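Side-chain contacts in diaminopimelate decarboxylase (Aquifex aeolicus, PDB 2P3E), which probably catalyses the pyridoxal phosphate-dependent decarboxylation of meso-diaminopimelate to L-lysine, the last step of lysine biosynthesis by the diaminopimelate pathway: residues V23-L28 with L36-S41; I151-N156 with R181-E186; Q296-K301 with H305-D310. All blocks are in the same frame, centred on the assembly; numbering follows the deposited sequence.

Contact 1: V23-L28 with L36-S41; sequences VSLKEL and LYVYSS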
loop_
_atom_site.group_PDB
_atom_site.type_symbol
_atom_site.label_atom_id
_atom_site.label_comp_id
_atom_site.label_asym_id
_atom_site.label_seq_id
_atom_site.Cartn_x
_atom_site.Cartn_y
_atom_site.Cartn_z
ATOM N N VAL B 23 -21.520 -9.993 -19.427
ATOM C CA VAL B 23 -20.307 -10.806 -19.496
ATOM C C VAL B 23 -20.142 -11.605 -18.201
ATOM O O VAL B 23 -20.202 -11.050 -17.103
ATOM C CB VAL B 23 -19.023 -9.965 -19.787
ATOM C CG1 VAL B 23 -17.794 -10.874 -19.911
ATOM C CG2 VAL B 23 -19.185 -9.143 -21.055
ATOM N N SER B 24 -19.946 -12.912 -18.346
ATOM C CA SER B 24 -19.831 -13.826 -17.212
ATOM C C SER B 24 -18.520 -13.534 -16.475
ATOM O O SER B 24 -17.468 -13.489 -17.092
ATOM C CB SER B 24 -19.819 -15.268 -17.733
ATOM O OG SER B 24 -19.275 -16.149 -16.788
ATOM N N LEU B 25 -18.597 -13.347 -15.160
ATOM C CA LEU B 25 -17.400 -13.185 -14.341
ATOM C C LEU B 25 -16.555 -14.443 -14.288
ATOM O O LEU B 25 -15.334 -14.369 -14.218
ATOM C CB LEU B 25 -17.762 -12.699 -12.926
ATOM C CG LEU B 25 -18.136 -11.207 -13.042
ATOM C CD1 LEU B 25 -18.830 -10.775 -11.829
ATOM C CD2 LEU B 25 -16.914 -10.293 -13.339
ATOM N N LYS B 26 -17.198 -15.607 -14.326
ATOM C CA LYS B 26 -16.432 -16.855 -14.376
ATOM C C LYS B 26 -15.595 -16.970 -15.656
ATOM O O LYS B 26 -14.425 -17.351 -15.601
ATOM C CB LYS B 26 -17.331 -18.081 -14.180
ATOM C CG LYS B 26 -16.552 -19.390 -14.156
ATOM C CD LYS B 26 -17.444 -20.543 -13.713
ATOM C CE LYS B 26 -16.641 -21.816 -13.553
ATOM N NZ LYS B 26 -17.554 -23.006 -13.395
ATOM N N GLU B 27 -16.179 -16.629 -16.804
ATOM C CA GLU B 27 -15.401 -16.618 -18.039
ATOM C C GLU B 27 -14.238 -15.621 -17.997
ATOM O O GLU B 27 -13.136 -15.937 -18.422
ATOM C CB GLU B 27 -16.268 -16.346 -19.271
ATOM C CG GLU B 27 -15.523 -16.654 -20.611
ATOM C CD GLU B 27 -15.172 -18.159 -20.806
ATOM O OE1 GLU B 27 -16.028 -19.049 -20.562
ATOM O OE2 GLU B 27 -14.028 -18.453 -21.208
ATOM N N LEU B 28 -14.498 -14.417 -17.496
ATOM C CA LEU B 28 -13.429 -13.426 -17.361
ATOM C C LEU B 28 -12.293 -13.934 -16.469
ATOM O O LEU B 28 -11.127 -13.766 -16.806
ATOM C CB LEU B 28 -13.971 -12.087 -16.826
ATOM C CG LEU B 28 -14.828 -11.293 -17.813
ATOM C CD1 LEU B 28 -15.485 -10.164 -17.071
ATOM C CD2 LEU B 28 -13.981 -10.763 -18.978
ATOM N N LEU B 36 -8.504 -10.296 -10.405
ATOM C CA LEU B 36 -8.947 -9.535 -11.572
ATOM C C LEU B 36 -9.854 -8.377 -11.159
ATOM O O LEU B 36 -10.884 -8.583 -10.491
ATOM C CB LEU B 36 -9.716 -10.452 -12.551
ATOM C CG LEU B 36 -10.116 -9.873 -13.914
ATOM C CD1 LEU B 36 -8.861 -9.538 -14.718
ATOM C CD2 LEU B 36 -11.015 -10.846 -14.716
ATOM N N TYR B 37 -9.472 -7.164 -11.552
ATOM C CA TYR B 37 -10.361 -6.011 -11.423
ATOM C C TYR B 37 -11.204 -5.873 -12.679
ATOM O O TYR B 37 -10.676 -5.778 -13.795
ATOM C CB TYR B 37 -9.563 -4.728 -11.191
ATOM C CG TYR B 37 -9.262 -4.436 -9.731
ATOM C CD1 TYR B 37 -7.994 -4.673 -9.181
ATOM C CD2 TYR B 37 -10.254 -3.920 -8.897
ATOM C CE1 TYR B 37 -7.726 -4.378 -7.815
ATOM C CE2 TYR B 37 -10.006 -3.649 -7.554
ATOM C CZ TYR B 37 -8.745 -3.878 -7.021
ATOM O OH TYR B 37 -8.544 -3.570 -5.684
ATOM N N VAL B 38 -12.517 -5.831 -12.491
ATOM C CA VAL B 38 -13.456 -5.741 -13.613
ATOM C C VAL B 38 -14.293 -4.478 -13.456
ATOM O O VAL B 38 -14.865 -4.263 -12.391
ATOM C CB VAL B 38 -14.385 -6.994 -13.664
ATOM C CG1 VAL B 38 -15.351 -6.907 -14.872
ATOM C CG2 VAL B 38 -13.555 -8.289 -13.735
ATOM N N TYR B 39 -14.350 -3.651 -14.512
ATOM C CA TYR B 39 -15.078 -2.405 -14.480
ATOM C C TYR B 39 -16.234 -2.388 -15.488
ATOM O O TYR B 39 -16.116 -2.939 -16.592
ATOM C CB TYR B 39 -14.136 -1.224 -14.776
ATOM C CG TYR B 39 -12.975 -1.095 -13.811
ATOM C CD1 TYR B 39 -13.099 -0.366 -12.630
ATOM C CD2 TYR B 39 -11.759 -1.727 -14.070
ATOM C CE1 TYR B 39 -12.015 -0.253 -11.733
ATOM C CE2 TYR B 39 -10.669 -1.600 -13.191
ATOM C CZ TYR B 39 -10.808 -0.882 -12.037
ATOM O OH TYR B 39 -9.711 -0.792 -11.206
ATOM N N SER B 40 -17.323 -1.724 -15.105
ATOM C CA SER B 40 -18.473 -1.486 -15.989
ATOM C C SER B 40 -18.352 -0.120 -16.642
ATOM O O SER B 40 -18.427 0.918 -15.978
ATOM C CB SER B 40 -19.791 -1.590 -15.204
ATOM O OG SER B 40 -20.876 -0.977 -15.915
ATOM N N SER B 41 -18.199 -0.124 -17.968
ATOM C CA SER B 41 -18.115 1.103 -18.733
ATOM C C SER B 41 -19.381 1.955 -18.579
ATOM O O SER B 41 -19.298 3.170 -18.325
ATOM C CB SER B 41 -17.863 0.776 -20.213
ATOM O OG SER B 41 -17.681 1.953 -20.965
#

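Contact 2: I151-N156 with R181-E186; sequences IAIRVN and REAQKE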
loop_
_atom_site.group_PDB
_atom_site.type_symbol
_atom_site.label_atom_id
_atom_site.label_comp_id
_atom_site.label_asym_id
_atom_site.label_seq_id
_atom_site.Cartn_x
_atom_site.Cartn_y
_atom_site.Cartn_z
ATOM N N ILE B 151 -5.440 31.018 -8.646
ATOM C CA ILE B 151 -5.580 30.376 -7.343
ATOM C C ILE B 151 -6.972 30.468 -6.691
ATOM O O ILE B 151 -7.769 31.398 -6.943
ATOM C CB ILE B 151 -4.526 30.904 -6.319
ATOM C CG1 ILE B 151 -4.790 32.381 -6.018
ATOM C CG2 ILE B 151 -3.073 30.657 -6.817
ATOM C CD1 ILE B 151 -4.322 32.805 -4.627
ATOM N N ALA B 152 -7.224 29.474 -5.841
ATOM C CA ALA B 152 -8.282 29.502 -4.846
ATOM C C ALA B 152 -7.638 29.160 -3.521
ATOM O O ALA B 152 -6.628 28.455 -3.481
ATOM C CB ALA B 152 -9.340 28.469 -5.181
ATOM N N ILE B 153 -8.224 29.628 -2.425
ATOM C CA ILE B 153 -7.795 29.163 -1.106
ATOM C C ILE B 153 -8.705 28.004 -0.690
ATOM O O ILE B 153 -9.938 28.095 -0.824
ATOM C CB ILE B 153 -7.830 30.301 -0.023
ATOM C CG1 ILE B 153 -6.905 31.476 -0.406
ATOM C CG2 ILE B 153 -7.459 29.756 1.378
ATOM C CD1 ILE B 153 -5.477 31.095 -0.636
ATOM N N ARG B 154 -8.096 26.922 -0.193
ATOM C CA ARG B 154 -8.886 25.856 0.398
ATOM C C ARG B 154 -9.344 26.250 1.794
ATOM O O ARG B 154 -8.517 26.429 2.693
ATOM C CB ARG B 154 -8.139 24.526 0.484
ATOM C CG ARG B 154 -9.123 23.440 0.954
ATOM C CD ARG B 154 -8.450 22.147 1.258
ATOM N NE ARG B 154 -9.378 21.135 1.783
ATOM C CZ ARG B 154 -9.154 19.826 1.693
ATOM N NH1 ARG B 154 -8.051 19.381 1.096
ATOM N NH2 ARG B 154 -10.025 18.960 2.193
ATOM N N VAL B 155 -10.660 26.362 1.964
ATOM C CA VAL B 155 -11.243 26.783 3.234
ATOM C C VAL B 155 -11.950 25.624 3.919
ATOM O O VAL B 155 -12.546 24.774 3.241
ATOM C CB VAL B 155 -12.185 28.035 3.070
ATOM C CG1 VAL B 155 -11.460 29.172 2.322
ATOM C CG2 VAL B 155 -13.465 27.690 2.346
ATOM N N ASN B 156 -11.826 25.576 5.251
ATOM C CA ASN B 156 -12.514 24.610 6.098
ATOM C C ASN B 156 -13.714 25.296 6.750
ATOM O O ASN B 156 -13.549 26.060 7.701
ATOM C CB ASN B 156 -11.580 24.106 7.204
ATOM C CG ASN B 156 -10.358 23.403 6.672
ATOM O OD1 ASN B 156 -10.339 22.920 5.524
ATOM N ND2 ASN B 156 -9.317 23.333 7.497
ATOM N N ARG B 181 -12.725 31.209 8.825
ATOM C CA ARG B 181 -12.758 32.437 9.608
ATOM C C ARG B 181 -11.454 33.234 9.475
ATOM O O ARG B 181 -11.378 34.399 9.891
ATOM C CB ARG B 181 -13.065 32.112 11.076
ATOM C CG ARG B 181 -14.393 31.388 11.284
ATOM C CD ARG B 181 -14.556 30.908 12.721
ATOM C CZ ARG B 181 -13.763 28.136 14.369
ATOM N NH1 ARG B 181 -14.524 27.235 14.980
ATOM N NH2 ARG B 181 -12.442 27.982 14.359
ATOM N N GLU B 182 -10.438 32.603 8.887
ATOM C CA GLU B 182 -9.118 33.216 8.690
ATOM C C GLU B 182 -8.686 33.218 7.216
ATOM O O GLU B 182 -7.556 33.619 6.888
ATOM C CB GLU B 182 -8.076 32.472 9.529
ATOM C CG GLU B 182 -8.210 32.677 11.034
ATOM N N ALA B 183 -9.581 32.776 6.329
ATOM C CA ALA B 183 -9.273 32.673 4.899
ATOM C C ALA B 183 -9.184 34.043 4.238
ATOM O O ALA B 183 -8.447 34.228 3.262
ATOM C CB ALA B 183 -10.303 31.809 4.195
ATOM N N GLN B 184 -9.921 35.010 4.774
ATOM C CA GLN B 184 -9.948 36.338 4.175
ATOM C C GLN B 184 -8.581 37.021 4.271
ATOM O O GLN B 184 -8.185 37.760 3.363
ATOM C CB GLN B 184 -11.053 37.185 4.799
ATOM C CG GLN B 184 -11.712 38.124 3.799
ATOM C CD GLN B 184 -13.041 38.650 4.273
ATOM O OE1 GLN B 184 -13.175 39.839 4.551
ATOM N NE2 GLN B 184 -14.034 37.771 4.376
ATOM N N LYS B 185 -7.865 36.745 5.366
ATOM C CA LYS B 185 -6.486 37.211 5.556
ATOM C C LYS B 185 -5.523 36.650 4.516
ATOM O O LYS B 185 -4.617 37.352 4.059
ATOM C CB LYS B 185 -5.981 36.882 6.968
ATOM C CG LYS B 185 -6.509 37.829 8.054
ATOM C CD LYS B 185 -5.846 37.548 9.401
ATOM C CE LYS B 185 -6.670 36.572 10.256
ATOM N NZ LYS B 185 -6.025 36.347 11.589
ATOM N N GLU B 186 -5.716 35.387 4.140
ATOM C CA GLU B 186 -4.932 34.809 3.058
ATOM C C GLU B 186 -5.273 35.383 1.688
ATOM O O GLU B 186 -4.395 35.490 0.845
ATOM C CB GLU B 186 -5.027 33.273 3.051
ATOM C CG GLU B 186 -4.054 32.619 4.029
ATOM C CD GLU B 186 -4.026 31.113 3.913
ATOM O OE1 GLU B 186 -3.820 30.578 2.792
ATOM O OE2 GLU B 186 -4.207 30.455 4.961
#

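Contact 3: Q296-K301 with H305-D310; sequences QFLKDK and HFIIVD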
loop_
_atom_site.group_PDB
_atom_site.type_symbol
_atom_site.label_atom_id
_atom_site.label_comp_id
_atom_site.label_asym_id
_atom_site.label_seq_id
_atom_site.Cartn_x
_atom_site.Cartn_y
_atom_site.Cartn_z
ATOM N N GLN B 296 -8.289 -20.612 -2.794
ATOM C CA GLN B 296 -7.117 -21.475 -2.842
ATOM C C GLN B 296 -7.236 -22.584 -1.807
ATOM O O GLN B 296 -7.053 -23.752 -2.144
ATOM C CB GLN B 296 -5.838 -20.666 -2.611
ATOM C CG GLN B 296 -5.619 -19.538 -3.609
ATOM C CD GLN B 296 -5.674 -20.000 -5.054
ATOM O OE1 GLN B 296 -4.924 -20.891 -5.465
ATOM N NE2 GLN B 296 -6.569 -19.401 -5.836
ATOM N N PHE B 297 -7.562 -22.222 -0.561
ATOM C CA PHE B 297 -7.673 -23.205 0.525
ATOM C C PHE B 297 -8.837 -22.886 1.460
ATOM O O PHE B 297 -9.195 -21.716 1.645
ATOM C CB PHE B 297 -6.392 -23.264 1.373
ATOM C CG PHE B 297 -5.144 -23.514 0.582
ATOM C CD1 PHE B 297 -4.828 -24.788 0.133
ATOM C CD2 PHE B 297 -4.288 -22.465 0.282
ATOM C CE1 PHE B 297 -3.658 -25.010 -0.621
ATOM C CE2 PHE B 297 -3.122 -22.681 -0.458
ATOM C CZ PHE B 297 -2.810 -23.962 -0.904
ATOM N N LEU B 298 -9.415 -23.941 2.041
ATOM C CA LEU B 298 -10.270 -23.829 3.231
ATOM C C LEU B 298 -9.504 -24.402 4.408
ATOM O O LEU B 298 -8.809 -25.412 4.270
ATOM C CB LEU B 298 -11.588 -24.596 3.062
ATOM C CG LEU B 298 -12.445 -24.285 1.829
ATOM C CD1 LEU B 298 -13.635 -25.245 1.766
ATOM C CD2 LEU B 298 -12.937 -22.826 1.805
ATOM N N LYS B 299 -9.635 -23.751 5.560
ATOM C CA LYS B 299 -8.908 -24.123 6.764
ATOM C C LYS B 299 -9.772 -23.787 7.983
ATOM O O LYS B 299 -10.264 -22.655 8.115
ATOM C CB LYS B 299 -7.581 -23.351 6.831
ATOM C CG LYS B 299 -6.961 -23.260 8.192
ATOM C CD LYS B 299 -5.591 -22.652 8.144
ATOM C CE LYS B 299 -4.899 -22.821 9.493
ATOM N NZ LYS B 299 -3.499 -22.257 9.466
ATOM N N ASP B 300 -9.953 -24.768 8.866
ATOM C CA ASP B 300 -10.608 -24.529 10.156
ATOM C C ASP B 300 -9.588 -24.510 11.284
ATOM O O ASP B 300 -8.682 -25.348 11.362
ATOM C CB ASP B 300 -11.716 -25.565 10.442
ATOM C CG ASP B 300 -12.842 -25.517 9.425
ATOM O OD1 ASP B 300 -13.301 -24.421 9.068
ATOM O OD2 ASP B 300 -13.297 -26.587 8.973
ATOM N N LYS B 301 -9.731 -23.534 12.164
ATOM C CA LYS B 301 -8.809 -23.380 13.252
ATOM C C LYS B 301 -9.666 -23.055 14.467
ATOM O O LYS B 301 -10.188 -21.949 14.589
ATOM C CB LYS B 301 -7.816 -22.263 12.917
ATOM C CG LYS B 301 -6.593 -22.234 13.753
ATOM C CD LYS B 301 -5.644 -21.152 13.282
ATOM C CE LYS B 301 -4.742 -20.749 14.418
ATOM N NZ LYS B 301 -4.037 -19.486 14.113
ATOM N N HIS B 305 -13.764 -20.591 10.561
ATOM C CA HIS B 305 -13.621 -21.063 9.199
ATOM C C HIS B 305 -12.870 -19.982 8.412
ATOM O O HIS B 305 -13.277 -18.829 8.396
ATOM C CB HIS B 305 -14.989 -21.368 8.575
ATOM C CG HIS B 305 -14.919 -21.996 7.209
ATOM N ND1 HIS B 305 -14.155 -23.111 6.935
ATOM C CD2 HIS B 305 -15.544 -21.679 6.047
ATOM C CE1 HIS B 305 -14.300 -23.445 5.664
ATOM N NE2 HIS B 305 -15.151 -22.602 5.104
ATOM N N PHE B 306 -11.756 -20.373 7.791
ATOM C CA PHE B 306 -11.005 -19.492 6.905
ATOM C C PHE B 306 -11.197 -19.932 5.457
ATOM O O PHE B 306 -11.100 -21.134 5.130
ATOM C CB PHE B 306 -9.511 -19.475 7.275
ATOM C CG PHE B 306 -9.229 -18.934 8.654
ATOM C CD1 PHE B 306 -8.965 -17.579 8.848
ATOM C CD2 PHE B 306 -9.208 -19.780 9.763
ATOM C CE1 PHE B 306 -8.700 -17.077 10.122
ATOM C CE2 PHE B 306 -8.942 -19.281 11.039
ATOM C CZ PHE B 306 -8.681 -17.925 11.212
ATOM N N ILE B 307 -11.477 -18.951 4.602
ATOM C CA ILE B 307 -11.530 -19.131 3.159
ATOM C C ILE B 307 -10.342 -18.321 2.623
ATOM O O ILE B 307 -10.362 -17.086 2.633
ATOM C CB ILE B 307 -12.861 -18.609 2.577
ATOM C CG1 ILE B 307 -14.053 -19.399 3.168
ATOM C CG2 ILE B 307 -12.858 -18.651 1.046
ATOM C CD1 ILE B 307 -15.426 -18.903 2.731
ATOM N N ILE B 308 -9.307 -19.032 2.180
ATOM C CA ILE B 308 -8.062 -18.388 1.739
ATOM C C ILE B 308 -8.115 -18.198 0.231
ATOM O O ILE B 308 -8.309 -19.168 -0.512
ATOM C CB ILE B 308 -6.814 -19.213 2.165
ATOM C CG1 ILE B 308 -6.814 -19.402 3.692
ATOM C CG2 ILE B 308 -5.505 -18.533 1.669
ATOM C CD1 ILE B 308 -5.873 -20.501 4.221
ATOM N N VAL B 309 -7.966 -16.947 -0.209
ATOM C CA VAL B 309 -8.103 -16.586 -1.625
ATOM C C VAL B 309 -6.804 -16.018 -2.181
ATOM O O VAL B 309 -5.842 -15.836 -1.418
ATOM C CB VAL B 309 -9.304 -15.595 -1.853
ATOM C CG1 VAL B 309 -10.629 -16.272 -1.465
ATOM C CG2 VAL B 309 -9.105 -14.269 -1.071
ATOM N N ASP B 310 -6.771 -15.730 -3.488
ATOM C CA ASP B 310 -5.515 -15.280 -4.113
ATOM C C ASP B 310 -5.335 -13.763 -4.140
ATOM O O ASP B 310 -4.292 -13.258 -4.557
ATOM C CB ASP B 310 -5.282 -15.932 -5.499
ATOM C CG ASP B 310 -6.369 -15.599 -6.537
ATOM O OD1 ASP B 310 -7.303 -14.806 -6.281
ATOM O OD2 ASP B 310 -6.266 -16.153 -7.654
#

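Contact 1: V23-L28 with L36-S41
Val38 holds CG1 trans to its backbone N (chi1 -179°), which turns CG1 to both Leu25 and Leu28 and CG2 to Leu25; each leucine, with CG trans to its own carbonyl carbon (chi1 -71° in Leu28), reaches back with one methyl. Leu25 CD2 rests against the fork of the valine, 3.9 Å from Val38 CG2 and 4.0 Å from Val38 CG1. Leu28 comes in one helical turn later and uses the other delta methyl, CD1, which meets Val38 CG1 at 3.9 Å, so that this valine methyl touches both leucines. Leu36, two residues before Val38 on the same side of the strand, lays CD2 against the backbone end of Leu28, 3.8 Å from Leu28 CB and 3.6 Å from Leu28 O. No hydrogen bond crosses between the segments; the contact is built from four buried aliphatic side chains and the carbonyl end of Leu28. Strand 36-40 belongs to the beta domain that accompanies the barrel in fold-type III pyridoxal enzymes, where it runs antiparallel to strand 289-301 and parallel to strand 392-397. Helix 25-32 packs on that strand through its first turn, and Ile290 and Ile292 of strand 289-301 extend the apolar patch under Leu25, while Ile20 and Val394 also touch Val38. The helix start is fixed by Ser24 at the N-cap: its OG accepts from Glu27 N at 3.1 Å in a nearly straight bond (172° at the hydrogen), and its carbonyl O takes Leu28 N. Ser40, at the far end of the strand, is likewise an N-cap, with OG bonded to Phe43 N in the first turn of helix 41-54 and also to Glu21 OE2.

Contact 2: I151-N156 with R181-E186
The carboxylate of Glu186 is the flat group that meets the strand, and Ile153 approaches it from one side. Ile153 CG2 lies well off the carboxylate plane, above OE1 at 4.0 Å, whereas Ile153 CD1 comes to the same Glu186 OE1 more obliquely at 3.8 Å. Both are van der Waals contacts between a methyl and a carboxylate oxygen, and Arg132 of helix 132-145 also packs against the Glu186 side chain. The CD1 methyl gets there because the isoleucine chain is folded at its second torsion (chi2 -57°) instead of running straight out. One helical turn earlier the meeting is purely apolar: Val155 CG1 presses on Ala183 CB at 3.4 Å, tighter than usual for two carbons, while Ile153 CG2 only grazes Ala183 CB at 4.5 Å. Alanine's small side chain lets the backbone come close here, with Val155 CA and Ala183 CA 6.4 Å apart. Helix 214-231 covers the valine further, through Val222 and Leu225. Arg154 points away from the helix and is paired with Glu130, its other guanidinium nitrogen NH2 bonding His204 O. Strand 149-156, helix 183-191 and the neighbouring parallel strand 196-202 form a beta-alpha-beta crossover of the pyridoxal-binding alpha/beta barrel, with Ile153 and Val155 on its outer, helix-covered surface.

Contact 3: Q296-K301 with H305-D310
Backbone hydrogen bonds tie Phe297 to Ile308 and Lys299 to Phe306, each pair bonded in both directions; Ile308 N to Phe297 O and Phe306 N to Lys299 O are both 2.7 Å. Ile308 O takes two donors, Gln296 N at 2.7 Å and Phe297 N at 3.1 Å, which makes a classic beta bulge. The polar side-chain bond is His305 ND1 to Asp300 OD1, 2.6 Å: the oxygen sits at the ring edge, is met on its syn side, 24° out of the carboxylate plane, and its carboxylate turns 44° from the ring. With an alanine in place of this histidine, Asp300 OD1 would probably lose its donor and a gap would open beside Leu298 CB, 3.9 Å from His305 CE1. This is an antiparallel beta hairpin of the beta domain, and its Lys299 and Lys301 reach the second subunit, bonding there to backbone oxygens, Glu130 O among those of Lys299 and Phe176 O for Lys301. Apolar packing falls on both faces. Leu298 CD2 lies alongside Ile307 CG1 on the histidine's face; on the other, Phe297 CB meets Ile308 CD1 at 4.0 Å and Lys301 CB touches the Phe306 ring edge at CE2, 3.7 Å.

In the fold
Contacts 1 and 3 belong to the beta domain and share a sheet, strand 36-40 lying beside strand 289-301; their centres are 24 Å apart and their nearest atoms about 6 Å, without touching. Contact 2 sits in the barrel, on the opposite side of the chain's centre from both, with centres 45 Å from contact 1 and 52 Å from contact 3. Across the dimer contacts 2 and 3 do meet: Asn156 of contact 2 packs on Lys301 of the second subunit's contact 3, and Phe176 O accepts from Asn156 ND2 of its own chain and from NZ of that lysine. Contact 2 is also nearest the cofactor site, the Val155 side chain lying about 11 Å from that of Glu279, a probable pyridoxal phosphate ligand.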